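Local coordinates for protein putative dehydratase (Mesorhizobium loti, PDB 2POZ) that is of unknown function but is probably a lyase, perhaps a dehydratase, built on the enolase-type barrel of the mandelate racemase family, at residues 124-129 and 329-334; 153-158 and 201-206; 276-281 and 303-308; 314-319 and 359-364; 16-21 and 335-340. One frame throughout, in Å; residues are numbered along the deposited sequence.

Contact 1: 124-129 and 329-334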
# COMPACT_ATOMS: atom_id res chain seq x y z
N VAL A 124 -42.25 0.28 1.82
CA VAL A 124 -40.98 -0.12 2.39
C VAL A 124 -41.16 -0.63 3.81
O VAL A 124 -41.98 -0.12 4.57
CB VAL A 124 -39.97 1.04 2.45
CG1 VAL A 124 -39.54 1.44 1.06
CG2 VAL A 124 -40.60 2.22 3.19
N ARG A 125 -40.38 -1.64 4.15
CA ARG A 125 -40.40 -2.21 5.48
C ARG A 125 -39.51 -1.32 6.35
O ARG A 125 -38.55 -0.72 5.86
CB ARG A 125 -39.83 -3.63 5.43
CG ARG A 125 -39.81 -4.32 6.77
CD ARG A 125 -39.25 -5.72 6.62
NE ARG A 125 -38.95 -6.29 7.92
CZ ARG A 125 -37.75 -6.73 8.28
NH1 ARG A 125 -36.74 -6.67 7.42
NH2 ARG A 125 -37.56 -7.24 9.48
N ALA A 126 -39.83 -1.24 7.63
CA ALA A 126 -39.04 -0.40 8.52
C ALA A 126 -38.70 -1.12 9.81
O ALA A 126 -39.35 -2.09 10.17
CB ALA A 126 -39.81 0.88 8.85
N TYR A 127 -37.66 -0.65 10.49
CA TYR A 127 -37.29 -1.21 11.77
C TYR A 127 -37.66 -0.12 12.76
O TYR A 127 -37.77 1.05 12.39
CB TYR A 127 -35.80 -1.56 11.84
CG TYR A 127 -34.82 -0.42 11.73
CD1 TYR A 127 -34.55 0.42 12.82
CD2 TYR A 127 -34.11 -0.19 10.54
CE1 TYR A 127 -33.60 1.44 12.73
CE2 TYR A 127 -33.17 0.83 10.44
CZ TYR A 127 -32.92 1.64 11.53
OH TYR A 127 -31.99 2.66 11.43
N ALA A 128 -37.88 -0.48 14.02
CA ALA A 128 -38.24 0.51 15.02
C ALA A 128 -37.06 0.94 15.89
O ALA A 128 -36.21 0.14 16.27
CB ALA A 128 -39.37 -0.04 15.91
N ASN A 129 -37.01 2.24 16.20
CA ASN A 129 -35.98 2.80 17.05
C ASN A 129 -36.74 3.67 18.07
O ASN A 129 -37.95 3.85 17.93
CB ASN A 129 -35.02 3.68 16.24
CG ASN A 129 -33.69 3.91 16.95
OD1 ASN A 129 -33.55 3.66 18.14
ND2 ASN A 129 -32.70 4.39 16.20
N MSE A 329 -32.33 -0.87 1.52
CA MSE A 329 -32.39 -2.00 2.44
C MSE A 329 -33.63 -1.97 3.34
O MSE A 329 -34.48 -2.85 3.27
CB MSE A 329 -31.14 -2.03 3.33
CG MSE A 329 -31.15 -3.17 4.34
SE MSE A 329 -29.72 -3.03 5.65
CE MSE A 329 -30.35 -4.36 6.93
N ILE A 330 -33.72 -0.96 4.20
CA ILE A 330 -34.82 -0.86 5.14
C ILE A 330 -34.98 0.59 5.62
O ILE A 330 -34.03 1.37 5.57
CB ILE A 330 -34.53 -1.81 6.34
CG1 ILE A 330 -35.76 -1.98 7.23
CG2 ILE A 330 -33.35 -1.28 7.14
CD1 ILE A 330 -35.58 -3.09 8.27
N HIS A 331 -36.18 0.93 6.08
CA HIS A 331 -36.51 2.28 6.56
C HIS A 331 -36.42 2.35 8.10
O HIS A 331 -36.62 1.33 8.77
CB HIS A 331 -37.93 2.63 6.09
CG HIS A 331 -38.42 3.97 6.53
ND1 HIS A 331 -38.26 5.11 5.78
CD2 HIS A 331 -39.13 4.35 7.63
CE1 HIS A 331 -38.84 6.13 6.38
NE2 HIS A 331 -39.38 5.69 7.51
N GLU A 332 -36.15 3.53 8.64
CA GLU A 332 -36.06 3.72 10.10
C GLU A 332 -37.21 4.58 10.64
O GLU A 332 -37.49 5.65 10.12
CB GLU A 332 -34.73 4.37 10.48
CG GLU A 332 -34.62 4.71 11.98
CD GLU A 332 -33.29 5.34 12.35
OE1 GLU A 332 -32.80 6.19 11.57
OE2 GLU A 332 -32.74 5.01 13.43
N HIS A 333 -37.86 4.11 11.71
CA HIS A 333 -38.97 4.86 12.30
C HIS A 333 -38.90 4.88 13.84
O HIS A 333 -38.44 3.91 14.46
CB HIS A 333 -40.29 4.25 11.83
CG HIS A 333 -41.50 5.05 12.22
ND1 HIS A 333 -41.64 6.38 11.90
CD2 HIS A 333 -42.63 4.69 12.87
CE1 HIS A 333 -42.81 6.81 12.35
NE2 HIS A 333 -43.43 5.81 12.94
N TYR A 334 -39.34 5.99 14.44
CA TYR A 334 -39.36 6.17 15.90
C TYR A 334 -40.83 6.40 16.29
O TYR A 334 -41.21 7.52 16.65
CB TYR A 334 -38.55 7.40 16.32
CG TYR A 334 -37.06 7.35 16.05
CD1 TYR A 334 -36.15 7.29 17.10
CD2 TYR A 334 -36.56 7.40 14.75
CE1 TYR A 334 -34.76 7.30 16.87
CE2 TYR A 334 -35.19 7.40 14.50
CZ TYR A 334 -34.30 7.36 15.56
OH TYR A 334 -32.94 7.38 15.31
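Asn129 reaches Glu332 with its amide, ND2 donating to OE2 over 2.8 Å in an almost straight bond that lies in the amide plane. The same Asn129 lies beside Tyr334, pointing the same way: its CB sits over the centre of the ring, 3.8 Å from the centroid, and amide and ring are stacked with planes 20° apart. An amide suits this place because it can lie flat on an aromatic face while its N-H grips a carboxylate. The Glu332 stem lies against the Tyr127 ring, CB 3.4 Å from CZ, with CA above the face toward the rim in a CH-pi contact. Ile330 CG2 fills the ring edge, 3.7 Å from Tyr127 CD2.

Between the two segments the backbones pair in parallel. Arg125 O and His331 O bracket Ala126, accepting from His331 N and Tyr127 N; Tyr127 O takes His333 N, and His333 O takes Asn129 N at 2.8 Å. Ala126 leaves room for His331, whose ring edge meets its CB.

Further out, Lys157 NZ joins Asn129 at Glu332 OE2 and Val308 N holds OE1, so the buried carboxylate is gripped at both oxygens. Lys157 NZ also bonds Tyr127 OH, and Tyr132 OH positions the amide through Asn129 OD1. By their parallel backbone pairing, strands 123-128 and 331-333, first and last of the eight, close the ring of the enolase-superfamily barrel.

Contact 2: 153-158 and 201-206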
# COMPACT_ATOMS: atom_id res chain seq x y z
N TYR A 153 -43.51 -4.63 14.04
CA TYR A 153 -42.14 -4.49 13.55
C TYR A 153 -41.43 -5.84 13.58
O TYR A 153 -41.57 -6.60 14.54
CB TYR A 153 -41.37 -3.47 14.41
CG TYR A 153 -41.82 -2.05 14.18
CD1 TYR A 153 -41.35 -1.32 13.09
CD2 TYR A 153 -42.78 -1.46 15.01
CE1 TYR A 153 -41.83 -0.05 12.82
CE2 TYR A 153 -43.26 -0.18 14.75
CZ TYR A 153 -42.78 0.52 13.65
OH TYR A 153 -43.30 1.75 13.36
N GLY A 154 -40.69 -6.14 12.52
CA GLY A 154 -39.95 -7.39 12.46
C GLY A 154 -38.48 -7.13 12.69
O GLY A 154 -37.65 -8.03 12.57
N ALA A 155 -38.15 -5.89 13.03
CA ALA A 155 -36.77 -5.51 13.26
C ALA A 155 -36.70 -4.34 14.24
O ALA A 155 -37.52 -3.41 14.20
CB ALA A 155 -36.11 -5.13 11.94
N LEU A 156 -35.72 -4.39 15.13
CA LEU A 156 -35.55 -3.37 16.15
C LEU A 156 -34.10 -2.91 16.27
O LEU A 156 -33.18 -3.74 16.22
CB LEU A 156 -35.98 -3.91 17.52
CG LEU A 156 -37.37 -4.54 17.68
CD1 LEU A 156 -37.43 -5.25 19.03
CD2 LEU A 156 -38.46 -3.48 17.57
N LYS A 157 -33.89 -1.61 16.42
CA LYS A 157 -32.54 -1.08 16.62
C LYS A 157 -32.49 -0.44 18.00
O LYS A 157 -33.46 0.18 18.44
CB LYS A 157 -32.17 -0.02 15.57
CG LYS A 157 -30.70 0.40 15.70
CD LYS A 157 -30.21 1.29 14.55
CE LYS A 157 -30.47 2.76 14.82
NZ LYS A 157 -30.03 3.59 13.64
N PHE A 158 -31.36 -0.60 18.69
CA PHE A 158 -31.21 -0.00 20.01
C PHE A 158 -29.76 0.25 20.39
O PHE A 158 -28.84 -0.38 19.87
CB PHE A 158 -31.90 -0.88 21.07
CG PHE A 158 -31.34 -2.28 21.16
CD1 PHE A 158 -30.58 -2.66 22.26
CD2 PHE A 158 -31.60 -3.21 20.16
CE1 PHE A 158 -30.06 -3.95 22.36
CE2 PHE A 158 -31.09 -4.51 20.26
CZ PHE A 158 -30.32 -4.88 21.36
N GLU A 201 -35.21 -9.32 13.78
CA GLU A 201 -33.90 -8.83 13.38
C GLU A 201 -33.51 -7.74 14.37
O GLU A 201 -34.29 -6.84 14.66
CB GLU A 201 -33.94 -8.26 11.96
CG GLU A 201 -34.54 -9.21 10.94
CD GLU A 201 -34.48 -8.66 9.52
OE1 GLU A 201 -34.82 -7.48 9.31
OE2 GLU A 201 -34.10 -9.43 8.61
N LEU A 202 -32.29 -7.82 14.89
CA LEU A 202 -31.83 -6.83 15.85
C LEU A 202 -30.63 -6.05 15.32
O LEU A 202 -29.66 -6.63 14.82
CB LEU A 202 -31.45 -7.51 17.16
CG LEU A 202 -32.58 -8.29 17.86
CD1 LEU A 202 -32.04 -8.90 19.15
CD2 LEU A 202 -33.74 -7.36 18.14
N MSE A 203 -30.70 -4.74 15.43
CA MSE A 203 -29.60 -3.89 15.00
C MSE A 203 -29.05 -3.23 16.27
O MSE A 203 -29.80 -2.71 17.08
CB MSE A 203 -30.07 -2.80 14.03
CG MSE A 203 -30.48 -3.31 12.64
SE MSE A 203 -32.13 -4.35 12.62
CE MSE A 203 -32.42 -4.39 10.69
N VAL A 204 -27.73 -3.28 16.43
CA VAL A 204 -27.10 -2.69 17.60
C VAL A 204 -26.34 -1.43 17.20
O VAL A 204 -25.36 -1.49 16.45
CB VAL A 204 -26.14 -3.70 18.27
CG1 VAL A 204 -25.31 -3.00 19.33
CG2 VAL A 204 -26.95 -4.82 18.92
N ASP A 205 -26.79 -0.29 17.71
CA ASP A 205 -26.14 0.99 17.45
C ASP A 205 -25.21 1.30 18.62
O ASP A 205 -25.65 1.37 19.78
CB ASP A 205 -27.20 2.09 17.30
CG ASP A 205 -26.59 3.49 17.20
OD1 ASP A 205 -25.41 3.63 16.83
OD2 ASP A 205 -27.32 4.46 17.48
N LEU A 206 -23.92 1.45 18.33
CA LEU A 206 -22.94 1.75 19.37
C LEU A 206 -22.68 3.25 19.45
O LEU A 206 -22.05 3.74 20.39
CB LEU A 206 -21.63 0.99 19.11
CG LEU A 206 -21.76 -0.54 19.08
CD1 LEU A 206 -20.38 -1.18 19.00
CD2 LEU A 206 -22.50 -1.02 20.33
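Strands 155-158 and 201-205 run parallel, their axes 4.7 Å apart and only 16° from alignment. Five backbone bonds zigzag between them: Gly154 O receives Glu201 N, Glu201 O receives Leu156 N, Leu156 O receives Met203 N at 2.8 Å, Met203 O receives Phe158 N, and Phe158 O receives Asp205 N.

Side chains alternate between two faces. On one, Ala155, Lys157, Glu201 and Met203 meet: Lys157 CG lies 3.7 Å from Met203 CB as the two chains cross at about a right angle, and the terminal CE of the selenomethionine Met203 rests 4.0 Å from Ala155 CB, a methyl small enough to admit it. Lys157 bends at chi3 (87°), which turns CE off the line of the chain; its NZ makes a salt bridge to Glu231. Glu201 OE1 pairs with Arg125. On the other face Phe158 CZ meets Val204 CG2 at 4.2 Å, and Leu202 CB lies at the ring edge.

One face thus mixes charged and apolar side chains while that toward helix 179-196 is wholly apolar, as between neighbouring strands of a parallel alpha/beta barrel. Asp205 OD1 accepts from Ser207 N; in relatives an acid at the end of this strand binds magnesium, a role possible but not established here.

Contact 3: 276-281 and 303-308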
# COMPACT_ATOMS: atom_id res chain seq x y z
N ILE A 276 -23.22 -1.40 4.77
CA ILE A 276 -24.41 -0.56 4.78
C ILE A 276 -24.10 0.90 5.12
O ILE A 276 -23.32 1.16 6.03
CB ILE A 276 -25.42 -1.08 5.83
CG1 ILE A 276 -25.76 -2.54 5.56
CG2 ILE A 276 -26.70 -0.24 5.82
CD1 ILE A 276 -26.33 -3.26 6.76
N ILE A 277 -24.69 1.84 4.39
CA ILE A 277 -24.49 3.24 4.72
C ILE A 277 -25.84 3.79 5.15
O ILE A 277 -26.88 3.34 4.66
CB ILE A 277 -23.92 4.08 3.54
CG1 ILE A 277 -24.87 4.05 2.34
CG2 ILE A 277 -22.53 3.57 3.17
CD1 ILE A 277 -24.52 5.09 1.30
N GLN A 278 -25.82 4.77 6.04
CA GLN A 278 -27.05 5.34 6.58
C GLN A 278 -27.11 6.86 6.48
O GLN A 278 -27.24 7.55 7.49
CB GLN A 278 -27.17 4.93 8.05
CG GLN A 278 -27.06 3.44 8.27
CD GLN A 278 -26.82 3.09 9.73
OE1 GLN A 278 -25.74 3.35 10.27
NE2 GLN A 278 -27.82 2.51 10.37
N PRO A 279 -27.02 7.40 5.26
CA PRO A 279 -27.08 8.86 5.13
C PRO A 279 -28.45 9.38 5.54
O PRO A 279 -29.45 8.67 5.44
CB PRO A 279 -26.81 9.08 3.65
CG PRO A 279 -27.46 7.88 3.01
CD PRO A 279 -27.00 6.75 3.94
N ASP A 280 -28.49 10.63 5.99
CA ASP A 280 -29.73 11.28 6.38
C ASP A 280 -29.96 12.37 5.33
O ASP A 280 -29.10 13.22 5.15
CB ASP A 280 -29.57 11.92 7.76
CG ASP A 280 -30.87 12.54 8.28
OD1 ASP A 280 -31.61 13.15 7.48
OD2 ASP A 280 -31.13 12.41 9.49
N ILE A 281 -31.10 12.35 4.64
CA ILE A 281 -31.32 13.37 3.60
C ILE A 281 -31.31 14.78 4.17
O ILE A 281 -31.12 15.75 3.43
CB ILE A 281 -32.64 13.17 2.81
CG1 ILE A 281 -33.85 13.34 3.73
CG2 ILE A 281 -32.65 11.81 2.12
CD1 ILE A 281 -35.17 13.43 2.96
N ARG A 303 -25.55 -1.56 0.46
CA ARG A 303 -26.98 -1.27 0.45
C ARG A 303 -27.23 -0.06 1.35
O ARG A 303 -26.32 0.39 2.06
CB ARG A 303 -27.79 -2.49 0.90
CG ARG A 303 -27.24 -3.18 2.11
CD ARG A 303 -28.08 -4.42 2.44
NE ARG A 303 -27.45 -5.18 3.51
CZ ARG A 303 -28.09 -6.06 4.28
NH1 ARG A 303 -29.37 -6.30 4.10
NH2 ARG A 303 -27.42 -6.69 5.24
N VAL A 304 -28.45 0.46 1.34
CA VAL A 304 -28.75 1.67 2.09
C VAL A 304 -29.92 1.61 3.07
O VAL A 304 -31.01 1.18 2.72
CB VAL A 304 -28.99 2.84 1.10
CG1 VAL A 304 -29.10 4.16 1.84
CG2 VAL A 304 -27.85 2.90 0.07
N ALA A 305 -29.66 2.06 4.30
CA ALA A 305 -30.68 2.13 5.35
C ALA A 305 -30.66 3.59 5.80
O ALA A 305 -30.01 3.94 6.79
CB ALA A 305 -30.31 1.22 6.50
N PRO A 306 -31.38 4.47 5.07
CA PRO A 306 -31.44 5.90 5.38
C PRO A 306 -31.79 6.20 6.82
O PRO A 306 -32.71 5.62 7.39
CB PRO A 306 -32.51 6.43 4.42
CG PRO A 306 -32.47 5.44 3.28
CD PRO A 306 -32.35 4.13 4.02
N HIS A 307 -31.02 7.10 7.43
CA HIS A 307 -31.31 7.48 8.80
C HIS A 307 -32.31 8.62 8.75
O HIS A 307 -32.19 9.54 7.94
CB HIS A 307 -30.04 7.95 9.51
CG HIS A 307 -30.30 8.51 10.87
ND1 HIS A 307 -30.33 9.86 11.12
CD2 HIS A 307 -30.60 7.90 12.04
CE1 HIS A 307 -30.64 10.06 12.39
NE2 HIS A 307 -30.80 8.89 12.97
N VAL A 308 -33.32 8.54 9.60
CA VAL A 308 -34.33 9.58 9.66
C VAL A 308 -34.89 9.72 11.06
O VAL A 308 -35.38 8.76 11.64
CB VAL A 308 -35.50 9.30 8.69
CG1 VAL A 308 -35.02 9.35 7.26
CG2 VAL A 308 -36.08 7.93 8.97
O HOH W 1 -30.37 3.32 9.39
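The imidazole of His307 is met at its edge by Asp280, with ND1 donating to OD2 over 3.1 Å. The bond is bent, 141° at the hydrogen, and the carboxylate plane stands 60° from the ring; OD2 is approached on its anti side, somewhat out of the carboxylate plane. Asp280 OD1 in turn accepts from Gly282 N, which helps fix the carboxylate that holds the ring. His307 CG is anti to its backbone N (chi1 173°), setting CG on the Asp280 side. In mandelate racemase and its relatives a His-Asp pair of this kind works in proton transfer; whether it does so here is not established.

A second flat group, the Arg303 guanidinium, is approached obliquely by Ile276, whose CG1 lies 3.7 Å from NE. Its charge is spent outside, on Asp213 and Glu214 of the second subunit, so a long cationic chain with a greasy stem suits this boundary.

Backbone bonds bind the strands in parallel: Arg303 O takes Ile277 N, Ile277 O takes Ala305 N at 3.1 Å, and Pro279 O, beyond the regular strands, takes His307 N. A water accepts from Gln278 NE2 and donates to Ala305 O, 2.7 Å from the water oxygen. Ile277 CG1 packs on Val304 CG2 at 3.9 Å, and Pro279 CD touches Val304 CG1.

These residues belong to a beta-alpha-beta unit. Helix 287-298 joins the strands and, with helix 261-269, packs against Ile277 and Pro279; strand 253-255 bonds to Ile276 and Gln278, while helix 312-324 touches Asp280, Ile281, Pro306 and Val308.

Contact 4: 314-319 and 359-364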
# COMPACT_ATOMS: atom_id res chain seq x y z
N ILE A 314 -39.56 15.34 7.21
CA ILE A 314 -38.36 14.65 6.76
C ILE A 314 -38.59 13.15 6.54
O ILE A 314 -37.94 12.55 5.69
CB ILE A 314 -37.16 14.86 7.72
CG1 ILE A 314 -35.88 14.37 7.03
CG2 ILE A 314 -37.38 14.11 9.02
CD1 ILE A 314 -34.61 15.03 7.55
N GLU A 315 -39.52 12.56 7.27
CA GLU A 315 -39.81 11.14 7.09
C GLU A 315 -40.46 10.94 5.72
O GLU A 315 -40.12 10.01 4.98
CB GLU A 315 -40.77 10.63 8.17
CG GLU A 315 -40.20 10.62 9.58
CD GLU A 315 -41.19 10.11 10.61
OE1 GLU A 315 -41.77 9.02 10.38
OE2 GLU A 315 -41.39 10.79 11.64
N THR A 316 -41.40 11.81 5.38
CA THR A 316 -42.09 11.71 4.09
C THR A 316 -41.12 11.99 2.95
O THR A 316 -41.16 11.31 1.92
CB THR A 316 -43.27 12.69 4.03
OG1 THR A 316 -44.19 12.37 5.08
CG2 THR A 316 -43.99 12.60 2.69
N ALA A 317 -40.25 12.98 3.13
CA ALA A 317 -39.27 13.32 2.11
C ALA A 317 -38.34 12.13 1.87
O ALA A 317 -37.94 11.84 0.74
CB ALA A 317 -38.46 14.53 2.55
N THR A 318 -37.98 11.44 2.94
CA THR A 318 -37.10 10.28 2.85
C THR A 318 -37.75 9.18 2.01
O THR A 318 -37.06 8.45 1.31
CB THR A 318 -36.75 9.74 4.25
OG1 THR A 318 -35.97 10.73 4.95
CG2 THR A 318 -35.95 8.44 4.15
N LEU A 319 -39.08 9.07 2.07
CA LEU A 319 -39.79 8.06 1.28
C LEU A 319 -39.61 8.33 -0.21
O LEU A 319 -39.61 7.41 -1.02
CB LEU A 319 -41.28 8.03 1.63
CG LEU A 319 -41.66 7.62 3.05
CD1 LEU A 319 -43.18 7.57 3.18
CD2 LEU A 319 -41.05 6.26 3.38
N GLU A 359 -46.37 3.13 3.10
CA GLU A 359 -46.76 3.17 1.69
C GLU A 359 -46.13 4.42 1.08
O GLU A 359 -46.02 5.44 1.75
CB GLU A 359 -48.29 3.25 1.56
CG GLU A 359 -49.02 1.92 1.73
CD GLU A 359 -48.76 0.96 0.58
OE1 GLU A 359 -49.01 1.35 -0.58
OE2 GLU A 359 -48.32 -0.18 0.83
N MSE A 360 -45.71 4.34 -0.18
CA MSE A 360 -45.10 5.50 -0.83
C MSE A 360 -46.18 6.57 -1.05
O MSE A 360 -47.28 6.26 -1.51
CB MSE A 360 -44.50 5.11 -2.18
CG MSE A 360 -43.50 3.96 -2.12
SE MSE A 360 -42.02 4.31 -0.91
CE MSE A 360 -42.79 3.61 0.72
N PRO A 361 -45.89 7.83 -0.71
CA PRO A 361 -46.90 8.86 -0.92
C PRO A 361 -47.07 9.12 -2.42
O PRO A 361 -46.14 8.90 -3.19
CB PRO A 361 -46.32 10.06 -0.18
CG PRO A 361 -44.87 9.90 -0.41
CD PRO A 361 -44.65 8.41 -0.18
N ASN A 362 -48.26 9.58 -2.82
CA ASN A 362 -48.55 9.84 -4.23
C ASN A 362 -48.73 11.31 -4.61
O ASN A 362 -48.84 11.64 -5.79
CB ASN A 362 -49.81 9.06 -4.64
CG ASN A 362 -49.56 7.56 -4.77
OD1 ASN A 362 -50.50 6.77 -4.75
ND2 ASN A 362 -48.29 7.18 -4.93
N GLY A 363 -48.76 12.20 -3.62
CA GLY A 363 -48.93 13.61 -3.92
C GLY A 363 -47.75 14.21 -4.67
O GLY A 363 -46.66 13.63 -4.65
N PRO A 364 -47.93 15.35 -5.36
CA PRO A 364 -46.83 15.98 -6.09
C PRO A 364 -45.73 16.52 -5.18
O PRO A 364 -45.97 16.83 -4.01
CB PRO A 364 -47.54 17.07 -6.91
CG PRO A 364 -48.75 17.40 -6.09
CD PRO A 364 -49.21 16.05 -5.61
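Thr316 is the first residue of helix 312-324 within 314-319 to meet the loop 359-364, and it does so lightly: its methyl CG2 stands 4.2 Å from Pro361 CG. Threonine suits a helix face that is partly greasy, because its hydroxyl OG1 can turn back and bond Ser312 O one turn earlier, leaving the methyl to face the proline.

Three residues on, Leu319 comes round on nearly the same side and carries most of the contact. Its CG lies anti to the carbonyl carbon (chi1 -64°), and the two branches then divide the loop between them. CD1 touches Pro361 CD at 3.8 Å and lies as near to Glu359 O, while CB rests against the same Pro361 CD. CD2 meets Met360 CE at 4.1 Å. Met360, a selenomethionine, bends at chi2 and again at chi3 (89°), folding its terminal methyl back toward the helix; its SE lies 3.9 Å from Leu319 O. A flexible chain can fold back to meet the leucine, and the rigid proline ring, which has no N-H to satisfy, suits an apolar neighbour.

Beyond the pair, Leu319 also packs on Val124 and His331 of the barrel strands, and Met360 on Val124 and Ala323. Pro361 O accepts from Tyr113 OH, and Met360 bonds through its backbone to Asp122. What joins here is the last helix before strand 331-333 and the segment that leaves strand 357-359: an apolar seam by which a loop packs on an outer helix of the alpha/beta barrel.

Contact 5: 16-21 and 335-340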
# COMPACT_ATOMS: atom_id res chain seq x y z
N GLY A 16 -42.04 17.61 21.53
CA GLY A 16 -41.69 16.51 22.41
C GLY A 16 -40.22 16.61 22.75
O GLY A 16 -39.72 17.69 23.07
N ARG A 17 -39.51 15.49 22.65
CA ARG A 17 -38.08 15.47 22.96
C ARG A 17 -37.21 16.01 21.83
O ARG A 17 -36.01 16.15 22.00
CB ARG A 17 -37.64 14.03 23.28
CG ARG A 17 -37.54 13.11 22.07
CD ARG A 17 -37.42 11.64 22.50
NE ARG A 17 -38.71 11.11 22.95
CZ ARG A 17 -38.86 10.02 23.71
NH1 ARG A 17 -37.80 9.33 24.12
NH2 ARG A 17 -40.08 9.62 24.04
N LEU A 18 -37.82 16.33 20.69
CA LEU A 18 -37.05 16.84 19.54
C LEU A 18 -37.27 18.33 19.27
O LEU A 18 -38.22 18.94 19.76
CB LEU A 18 -37.44 16.08 18.26
CG LEU A 18 -37.35 14.55 18.24
CD1 LEU A 18 -37.84 14.04 16.89
CD2 LEU A 18 -35.91 14.10 18.49
N HIS A 19 -36.36 18.90 18.49
CA HIS A 19 -36.45 20.30 18.09
C HIS A 19 -36.23 20.37 16.58
O HIS A 19 -35.19 20.82 16.11
CB HIS A 19 -35.45 21.19 18.85
CG HIS A 19 -34.07 20.61 18.98
ND1 HIS A 19 -33.22 20.46 17.90
CD2 HIS A 19 -33.38 20.19 20.06
CE1 HIS A 19 -32.06 19.98 18.32
NE2 HIS A 19 -32.13 19.81 19.63
N PRO A 20 -37.22 19.90 15.80
CA PRO A 20 -37.17 19.90 14.34
C PRO A 20 -36.95 21.31 13.82
O PRO A 20 -37.51 22.28 14.36
CB PRO A 20 -38.54 19.37 13.94
CG PRO A 20 -38.93 18.50 15.10
CD PRO A 20 -38.49 19.34 16.28
N VAL A 21 -36.14 21.43 12.79
CA VAL A 21 -35.84 22.72 12.18
C VAL A 21 -36.37 22.61 10.76
O VAL A 21 -35.93 21.75 10.00
CB VAL A 21 -34.32 22.99 12.17
CG1 VAL A 21 -34.02 24.34 11.52
CG2 VAL A 21 -33.78 22.97 13.61
N PRO A 335 -41.66 5.36 16.23
CA PRO A 335 -43.08 5.53 16.58
C PRO A 335 -43.38 6.13 17.96
O PRO A 335 -44.32 6.91 18.09
CB PRO A 335 -43.64 4.11 16.40
CG PRO A 335 -42.48 3.24 16.72
CD PRO A 335 -41.33 3.94 16.02
N ALA A 336 -42.59 5.79 18.97
CA ALA A 336 -42.81 6.31 20.32
C ALA A 336 -42.75 7.84 20.45
O ALA A 336 -43.45 8.42 21.29
CB ALA A 336 -41.82 5.66 21.30
N PHE A 337 -41.94 8.49 19.63
CA PHE A 337 -41.79 9.94 19.68
C PHE A 337 -43.08 10.70 19.40
O PHE A 337 -43.28 11.82 19.89
CB PHE A 337 -40.70 10.40 18.70
CG PHE A 337 -39.30 10.01 19.11
CD1 PHE A 337 -39.09 9.03 20.08
CD2 PHE A 337 -38.20 10.62 18.51
CE1 PHE A 337 -37.80 8.66 20.45
CE2 PHE A 337 -36.91 10.25 18.88
CZ PHE A 337 -36.71 9.28 19.85
N LYS A 338 -43.96 10.11 18.60
CA LYS A 338 -45.22 10.75 18.26
C LYS A 338 -46.16 10.87 19.47
O LYS A 338 -47.13 11.62 19.42
CB LYS A 338 -45.91 9.98 17.14
CG LYS A 338 -45.49 10.40 15.72
CD LYS A 338 -44.01 10.21 15.46
CE LYS A 338 -43.66 10.39 13.98
NZ LYS A 338 -43.84 11.79 13.49
N ALA A 339 -45.85 10.16 20.55
CA ALA A 339 -46.68 10.18 21.75
C ALA A 339 -46.18 11.15 22.83
O ALA A 339 -46.83 11.33 23.86
CB ALA A 339 -46.79 8.77 22.34
N ASP A 340 -45.02 11.77 22.60
CA ASP A 340 -44.47 12.71 23.57
C ASP A 340 -45.46 13.84 23.82
O ASP A 340 -46.25 14.19 22.94
CB ASP A 340 -43.19 13.35 23.04
CG ASP A 340 -42.01 12.40 23.04
OD1 ASP A 340 -42.17 11.24 23.48
OD2 ASP A 340 -40.93 12.83 22.60
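The capping domain meets the barrel domain here through Arg17 and Asp340: the loop between strands 5-12 and 21-27 lies against the 3-10 turn that follows the last barrel strand, in the two-domain plan of the enolase superfamily. Arg17 grips the Asp340 carboxylate side-on, with NE donating to OD2 at 2.8 Å and NH2 to OD1 at 2.7 Å, each oxygen using its syn lone pair. The two flat groups lie nearly coplanar, 20° apart. OD2 has a second donor, Arg17 N, on its anti side 3.0 Å away, so one carboxylate is held by three N-H groups and its rotation is probably fixed. Arginine suits the place, since its planar guanidinium can present two parallel N-H bonds, and its bend at chi3 (76°) places NE beside the acid.

Phe337 supplies the platform. Arg17 CD sits over one face of the ring in a CH-pi contact, 3.7 Å from the centroid, and the guanidinium follows nearly parallel to the ring, the planes 11° apart. Tyr334 meets the same ring at a slant.

Gly16 has a positive phi, and a CB there would collide with Asp340 CB; the bare CA instead approaches that CB to 3.6 Å. At the edge of the Phe337 ring, near its plane, Leu18 CD1 touches CD2 at 3.8 Å.

How the contacts relate
Contacts 1, 2 and 3 are buried in the barrel wall, and each pairs parallel strands by backbone bonds. Contacts 1 and 2 are linked by two ion pairs and, probably, by a bond from Lys157 N to Ala128 O. Contact 1 probably joins contact 3 through Met329 N to Val304 O, so the three sample separate parts of the same ring. Contact 4, also buried, lies one layer out on helix 312-324 and relies chiefly on apolar packing. Contact 5 is at the surface, where a salt bridge and an aromatic face join two domains; its Lys338 has a long, weak ion pair with Glu315 of the helix in contact 4. Contacts 1, 2 and 3 are nested within the long loop closed by contact 5.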